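Local atomic coordinates of uncharacterized protein (Legionella pneumophila subsp. pneumophila, PDB entry 4WRP), a protein that is of unknown function but probably acts as a Legionella effector, this chain being its C-terminal DUF5617 domain. Residues Ala8-Trp13 with Arg69-Val74; Arg14-Glu19 with Ala57-Ile62. All blocks are in the same frame, centred on the assembly; numbering follows the deposited sequence.

Contact 1: residues Ala8-Trp13 with Arg69-Val74; sequences AYHELW and RHHVKV
H10 and H71 hold the closest backbone approach between the helical segments A8-W13 and R69-V74, their CA atoms 7.6 Å apart. The two axes keep a distance of 11.0 Å and cross at -62°, a separation spanned by the side chain of H71, which packs among three aromatic rings of the facing helix. H71 carries its CG anti to the backbone N (chi1 -168°), which places the imidazole among Y9, H10 and W13. Y9 turns an edge to one imidazole face, with Y9 CE1 3.4 Å from H71 CG and the planes at 61°. At the far end, the imidazole presents its own edge to the indole: H71 CE1 sits over one face of W13, 3.4 Å from W13 CG, in a second edge-to-face pair. H10 meets the imidazole rim to rim, and a nearly straight hydrogen bond joins H10 ND1 and H71 NE2, 3.0 Å apart. The other nitrogen, H71 ND1, is hydrogen-bonded to the hydroxyl of Y48 on helix 34-49, which also meets Y9 OH, while H10 NE2 bonds to the carbonyl of D98. Both nitrogens of the buried imidazole are engaged and Y9 and W13 pack against it, which should restrict its rotation; polar and aromatic contacts together join helices 6-21 and 68-83.

Contact 2: residues Arg14-Glu19 with Ala57-Ile62; sequences RNAFQE and AKFRRI
A16 and F59 form the apolar centre of this contact, which sets the helical segment R14-E19 against the segment A57-I62, which opens with a 3-10 turn and lies in the loop between helices 34-49 and 68-83. The methyl group of A16 stands almost exactly on the axis of the phenyl ring: A16 CB lies 3.6 Å from the F59 centroid, only 5° off the ring normal, a CH-pi contact with the methyl centred on the face. The small side chain lets the ring come down close to the helix, so that F59 CE1 is also 3.9 Å from A16 CA. Over the opposite face of the ring lies CG of the neighbouring K58, leaving the phenyl sandwiched between a methyl and a methylene. F59 has its CG anti to the carbonyl carbon (chi1 -57°), which lays the ring across the helix surface with CZ directed at E19. There the carboxylate arrives at the ring edge, close to the ring plane, with E19 OE1 3.7 Å from F59 CZ and the two planes nearly perpendicular at 82°. An oxygen in this position faces the slightly positive hydrogen rim of the phenyl ring. E19 and K58 are both extended and meet at about a right angle beyond the ring, where E19 OE2 accepts, on its syn lone pair, a hydrogen bond from K58 NZ (2.9 Å), completing a salt bridge. Further along the loop, I62 points its CB toward the helix and packs on W56, which also touches A16. The chemistry is thus layered: a methyl-on-ring contact at the buried side, and toward the more exposed rim an ion pair whose carboxylate also borders the phenyl edge, joining the loop to helix 6-21 by apolar and charged contacts at once.

In the fold
Both contacts draw on helix 6-21, contact 1 on its earlier turns and contact 2 on those that follow directly, and their centres are about 11 Å apart. Along the chain they are nested: A57-I62 comes before R69-V74, so contact 2 lies inside the loop closed by contact 1. The two meet where Y9 CE2 packs against I62 O at 3.4 Å. Contact 1 is buried, its centre about 5 Å from the centre of the chain; contact 2 is only partly buried, its centre about 12 Å from that point. Helix 6-21 thus packs against both helix 68-83 and the loop that leads to it, in a DUF5617 domain of helices and loops without strands.

Contact 1: residues Ala8-Trp13 with Arg69-Val74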
loop_
_atom_site.group_PDB
_atom_site.type_symbol
_atom_site.label_atom_id
_atom_site.label_comp_id
_atom_site.label_asym_id
_atom_site.label_seq_id
_atom_site.Cartn_x
_atom_site.Cartn_y
_atom_site.Cartn_z
ATOM N N ALA A 8 -10.371 -2.276 -2.984
ATOM C CA ALA A 8 -10.365 -3.696 -3.391
ATOM C C ALA A 8 -9.000 -4.109 -3.922
ATOM O O ALA A 8 -8.529 -5.220 -3.610
ATOM C CB ALA A 8 -11.435 -3.985 -4.420
ATOM N N TYR A 9 -8.337 -3.233 -4.690
ATOM C CA TYR A 9 -6.941 -3.527 -5.085
ATOM C C TYR A 9 -6.032 -3.688 -3.826
ATOM O O TYR A 9 -5.206 -4.581 -3.748
ATOM C CB TYR A 9 -6.379 -2.462 -6.032
ATOM C CG TYR A 9 -4.930 -2.726 -6.340
ATOM C CD1 TYR A 9 -3.927 -2.283 -5.490
ATOM C CD2 TYR A 9 -4.547 -3.429 -7.487
ATOM C CE1 TYR A 9 -2.589 -2.542 -5.750
ATOM C CE2 TYR A 9 -3.195 -3.693 -7.764
ATOM C CZ TYR A 9 -2.227 -3.242 -6.889
ATOM O OH TYR A 9 -0.907 -3.477 -7.119
ATOM N N HIS A 10 -6.219 -2.805 -2.850
ATOM C CA HIS A 10 -5.434 -2.842 -1.638
ATOM C C HIS A 10 -5.676 -4.088 -0.832
ATOM O O HIS A 10 -4.750 -4.613 -0.284
ATOM C CB HIS A 10 -5.608 -1.555 -0.806
ATOM C CG HIS A 10 -4.768 -1.526 0.414
ATOM N ND1 HIS A 10 -3.393 -1.497 0.370
ATOM C CD2 HIS A 10 -5.103 -1.578 1.730
ATOM C CE1 HIS A 10 -2.921 -1.532 1.602
ATOM N NE2 HIS A 10 -3.940 -1.572 2.442
ATOM N N GLU A 11 -6.899 -4.585 -0.789
ATOM C CA GLU A 11 -7.138 -5.862 -0.096
ATOM C C GLU A 11 -6.356 -7.026 -0.752
ATOM O O GLU A 11 -5.728 -7.834 -0.077
ATOM C CB GLU A 11 -8.620 -6.184 -0.066
ATOM C CG GLU A 11 -8.853 -7.448 0.710
ATOM C CD GLU A 11 -8.007 -7.483 1.988
ATOM O OE1 GLU A 11 -7.248 -8.472 2.170
ATOM O OE2 GLU A 11 -8.061 -6.487 2.777
ATOM N N LEU A 12 -6.364 -7.090 -2.080
ATOM C CA LEU A 12 -5.572 -8.108 -2.790
ATOM C C LEU A 12 -4.111 -7.922 -2.463
ATOM O O LEU A 12 -3.385 -8.895 -2.186
ATOM C CB LEU A 12 -5.719 -8.012 -4.319
ATOM C CG LEU A 12 -7.032 -8.316 -5.000
ATOM C CD1 LEU A 12 -6.725 -8.356 -6.493
ATOM C CD2 LEU A 12 -7.678 -9.632 -4.495
ATOM N N TRP A 13 -3.658 -6.664 -2.482
ATOM C CA TRP A 13 -2.272 -6.374 -2.187
ATOM C C TRP A 13 -1.887 -6.816 -0.768
ATOM O O TRP A 13 -0.776 -7.342 -0.534
ATOM C CB TRP A 13 -1.973 -4.900 -2.380
ATOM C CG TRP A 13 -0.566 -4.554 -2.148
ATOM C CD1 TRP A 13 0.424 -4.422 -3.092
ATOM C CD2 TRP A 13 0.045 -4.228 -0.881
ATOM N NE1 TRP A 13 1.597 -4.071 -2.484
ATOM C CE2 TRP A 13 1.395 -3.949 -1.134
ATOM C CE3 TRP A 13 -0.430 -4.155 0.437
ATOM C CZ2 TRP A 13 2.280 -3.620 -0.127
ATOM C CZ3 TRP A 13 0.463 -3.829 1.437
ATOM C CH2 TRP A 13 1.789 -3.561 1.156
ATOM N N ARG A 69 -0.752 1.717 -10.414
ATOM C CA ARG A 69 0.063 2.888 -10.539
ATOM C C ARG A 69 -0.038 3.789 -9.314
ATOM O O ARG A 69 0.980 4.184 -8.749
ATOM C CB ARG A 69 -0.289 3.663 -11.796
ATOM C CG ARG A 69 0.678 4.805 -12.000
ATOM C CD ARG A 69 0.319 5.510 -13.281
ATOM N NE ARG A 69 0.603 6.944 -13.222
ATOM C CZ ARG A 69 1.334 7.607 -14.112
ATOM N NH1 ARG A 69 1.503 8.919 -13.975
ATOM N NH2 ARG A 69 1.864 6.975 -15.150
ATOM N N HIS A 70 -1.252 4.106 -8.879
ATOM C CA HIS A 70 -1.386 4.976 -7.761
ATOM C C HIS A 70 -0.984 4.239 -6.470
ATOM O O HIS A 70 -0.435 4.836 -5.561
ATOM C CB HIS A 70 -2.808 5.446 -7.603
ATOM C CG HIS A 70 -2.992 6.374 -6.456
ATOM N ND1 HIS A 70 -2.513 7.667 -6.466
ATOM C CD2 HIS A 70 -3.582 6.198 -5.254
ATOM C CE1 HIS A 70 -2.828 8.257 -5.328
ATOM N NE2 HIS A 70 -3.456 7.379 -4.567
ATOM N N HIS A 71 -1.241 2.937 -6.411
ATOM C CA HIS A 71 -0.907 2.187 -5.199
ATOM C C HIS A 71 0.602 2.140 -4.982
ATOM O O HIS A 71 1.078 2.377 -3.891
ATOM C CB HIS A 71 -1.482 0.818 -5.272
ATOM C CG HIS A 71 -1.438 0.089 -3.978
ATOM N ND1 HIS A 71 -0.361 -0.678 -3.612
ATOM C CD2 HIS A 71 -2.333 -0.016 -2.967
ATOM C CE1 HIS A 71 -0.573 -1.203 -2.421
ATOM N NE2 HIS A 71 -1.771 -0.831 -2.016
ATOM N N VAL A 72 1.337 1.900 -6.058
ATOM C CA VAL A 72 2.789 2.002 -6.078
ATOM C C VAL A 72 3.253 3.400 -5.632
ATOM O O VAL A 72 4.151 3.493 -4.813
ATOM C CB VAL A 72 3.329 1.587 -7.461
ATOM C CG1 VAL A 72 4.760 2.063 -7.740
ATOM C CG2 VAL A 72 3.200 0.071 -7.598
ATOM N N LYS A 73 2.642 4.470 -6.146
ATOM C CA LYS A 73 2.953 5.828 -5.658
ATOM C C LYS A 73 2.803 5.936 -4.119
ATOM O O LYS A 73 3.677 6.459 -3.454
ATOM C CB LYS A 73 2.072 6.843 -6.338
ATOM C CG LYS A 73 2.605 8.268 -6.416
ATOM C CD LYS A 73 2.507 9.082 -5.123
ATOM C CE LYS A 73 1.076 9.384 -4.678
ATOM N NZ LYS A 73 1.022 10.171 -3.400
ATOM N N VAL A 74 1.702 5.447 -3.555
ATOM C CA VAL A 74 1.529 5.500 -2.099
ATOM C C VAL A 74 2.611 4.687 -1.373
ATOM O O VAL A 74 3.205 5.172 -0.401
ATOM C CB VAL A 74 0.098 5.052 -1.709
ATOM C CG1 VAL A 74 -0.088 5.068 -0.193
ATOM C CG2 VAL A 74 -0.906 6.008 -2.388
#

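Contact 2: residues Arg14-Glu19 with Ala57-Ile62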
loop_
_atom_site.group_PDB
_atom_site.type_symbol
_atom_site.label_atom_id
_atom_site.label_comp_id
_atom_site.label_asym_id
_atom_site.label_seq_id
_atom_site.Cartn_x
_atom_site.Cartn_y
_atom_site.Cartn_z
ATOM N N ARG A 14 -2.793 -6.596 0.181
ATOM C CA ARG A 14 -2.540 -6.959 1.562
ATOM C C ARG A 14 -2.323 -8.474 1.716
ATOM O O ARG A 14 -1.445 -8.907 2.455
ATOM C CB ARG A 14 -3.706 -6.514 2.446
ATOM C CG ARG A 14 -3.618 -5.088 2.979
ATOM C CD ARG A 14 -4.391 -4.963 4.294
ATOM N NE ARG A 14 -5.525 -5.849 4.267
ATOM C CZ ARG A 14 -6.031 -6.505 5.313
ATOM N NH1 ARG A 14 -5.549 -6.350 6.540
ATOM N NH2 ARG A 14 -7.055 -7.310 5.106
ATOM N N ASN A 15 -3.151 -9.262 1.039
ATOM C CA ASN A 15 -3.063 -10.705 1.084
ATOM C C ASN A 15 -1.758 -11.194 0.498
ATOM O O ASN A 15 -1.114 -12.071 1.083
ATOM C CB ASN A 15 -4.273 -11.329 0.402
ATOM C CG ASN A 15 -5.584 -10.840 1.001
ATOM O OD1 ASN A 15 -6.584 -10.627 0.286
ATOM N ND2 ASN A 15 -5.581 -10.608 2.317
ATOM N N ALA A 16 -1.308 -10.548 -0.581
ATOM C CA ALA A 16 -0.008 -10.848 -1.185
ATOM C C ALA A 16 1.113 -10.513 -0.196
ATOM O O ALA A 16 2.054 -11.266 0.010
ATOM C CB ALA A 16 0.184 -10.069 -2.509
ATOM N N PHE A 17 1.013 -9.341 0.386
ATOM C CA PHE A 17 2.062 -8.828 1.181
ATOM C C PHE A 17 2.247 -9.709 2.380
ATOM O O PHE A 17 3.411 -9.999 2.743
ATOM C CB PHE A 17 1.766 -7.391 1.633
ATOM C CG PHE A 17 2.743 -6.855 2.596
ATOM C CD1 PHE A 17 4.031 -6.484 2.172
ATOM C CD2 PHE A 17 2.386 -6.666 3.925
ATOM C CE1 PHE A 17 4.947 -5.982 3.066
ATOM C CE2 PHE A 17 3.306 -6.167 4.806
ATOM C CZ PHE A 17 4.584 -5.840 4.388
ATOM N N GLN A 18 1.163 -10.118 3.038
ATOM C CA GLN A 18 1.362 -10.988 4.191
ATOM C C GLN A 18 1.940 -12.345 3.796
ATOM O O GLN A 18 2.723 -12.938 4.556
ATOM C CB GLN A 18 0.103 -11.159 5.057
ATOM C CG GLN A 18 -1.059 -11.853 4.411
ATOM C CD GLN A 18 -0.983 -13.346 4.485
ATOM O OE1 GLN A 18 -0.347 -13.915 5.366
ATOM N NE2 GLN A 18 -1.602 -13.998 3.521
ATOM N N GLU A 19 1.587 -12.836 2.621
ATOM C CA GLU A 19 2.139 -14.106 2.173
ATOM C C GLU A 19 3.623 -13.912 1.975
ATOM O O GLU A 19 4.426 -14.692 2.471
ATOM C CB GLU A 19 1.486 -14.636 0.889
ATOM C CG GLU A 19 2.210 -15.898 0.380
ATOM C CD GLU A 19 1.494 -16.652 -0.735
ATOM O OE1 GLU A 19 0.265 -16.475 -0.907
ATOM O OE2 GLU A 19 2.164 -17.463 -1.434
ATOM N N ALA A 57 6.879 -11.981 -7.897
ATOM C CA ALA A 57 6.636 -12.652 -9.198
ATOM C C ALA A 57 5.358 -13.491 -9.181
ATOM O O ALA A 57 4.579 -13.464 -10.132
ATOM C CB ALA A 57 7.824 -13.501 -9.597
ATOM N N LYS A 58 5.106 -14.200 -8.085
ATOM C CA LYS A 58 3.889 -14.999 -7.952
ATOM C C LYS A 58 2.613 -14.163 -8.168
ATOM O O LYS A 58 1.580 -14.686 -8.572
ATOM C CB LYS A 58 3.855 -15.668 -6.557
ATOM C CG LYS A 58 2.522 -16.325 -6.214
ATOM C CD LYS A 58 2.596 -17.206 -4.975
ATOM C CE LYS A 58 1.207 -17.756 -4.638
ATOM N NZ LYS A 58 1.307 -18.987 -3.800
ATOM N N PHE A 59 2.685 -12.862 -7.880
ATOM C CA PHE A 59 1.542 -11.977 -7.934
ATOM C C PHE A 59 1.646 -10.980 -9.076
ATOM O O PHE A 59 1.065 -9.901 -8.998
ATOM C CB PHE A 59 1.466 -11.210 -6.609
ATOM C CG PHE A 59 1.375 -12.094 -5.434
ATOM C CD1 PHE A 59 0.188 -12.719 -5.134
ATOM C CD2 PHE A 59 2.461 -12.320 -4.646
ATOM C CE1 PHE A 59 0.089 -13.562 -4.043
ATOM C CE2 PHE A 59 2.370 -13.154 -3.563
ATOM C CZ PHE A 59 1.187 -13.790 -3.277
ATOM N N ARG A 60 2.390 -11.330 -10.113
ATOM C CA ARG A 60 2.731 -10.425 -11.220
ATOM C C ARG A 60 1.494 -9.807 -11.852
ATOM O O ARG A 60 1.551 -8.721 -12.410
ATOM C CB ARG A 60 3.583 -11.161 -12.285
ATOM C CG ARG A 60 2.978 -12.472 -12.814
ATOM C CD ARG A 60 4.032 -13.520 -13.254
ATOM N NE ARG A 60 3.464 -14.766 -13.825
ATOM C CZ ARG A 60 2.954 -15.804 -13.138
ATOM N NH1 ARG A 60 2.889 -15.801 -11.816
ATOM N NH2 ARG A 60 2.493 -16.874 -13.789
ATOM N N ARG A 61 0.376 -10.515 -11.725
ATOM C CA ARG A 61 -0.920 -10.079 -12.211
ATOM C C ARG A 61 -1.366 -8.717 -11.636
ATOM O O ARG A 61 -1.976 -7.911 -12.342
ATOM C CB ARG A 61 -1.968 -11.150 -11.868
ATOM C CG ARG A 61 -3.324 -10.868 -12.475
ATOM C CD ARG A 61 -4.190 -12.110 -12.610
ATOM N NE ARG A 61 -5.608 -11.755 -12.749
ATOM C CZ ARG A 61 -6.593 -12.625 -12.951
ATOM N NH1 ARG A 61 -7.840 -12.190 -13.043
ATOM N NH2 ARG A 61 -6.340 -13.931 -13.059
ATOM N N ILE A 62 -1.049 -8.441 -10.377
ATOM C CA ILE A 62 -1.496 -7.175 -9.795
ATOM C C ILE A 62 -0.872 -5.941 -10.433
ATOM O O ILE A 62 -1.471 -4.880 -10.388
ATOM C CB ILE A 62 -1.352 -7.129 -8.260
ATOM C CG1 ILE A 62 0.115 -7.092 -7.831
ATOM C CG2 ILE A 62 -2.102 -8.306 -7.656
ATOM C CD1 ILE A 62 0.280 -7.110 -6.321
#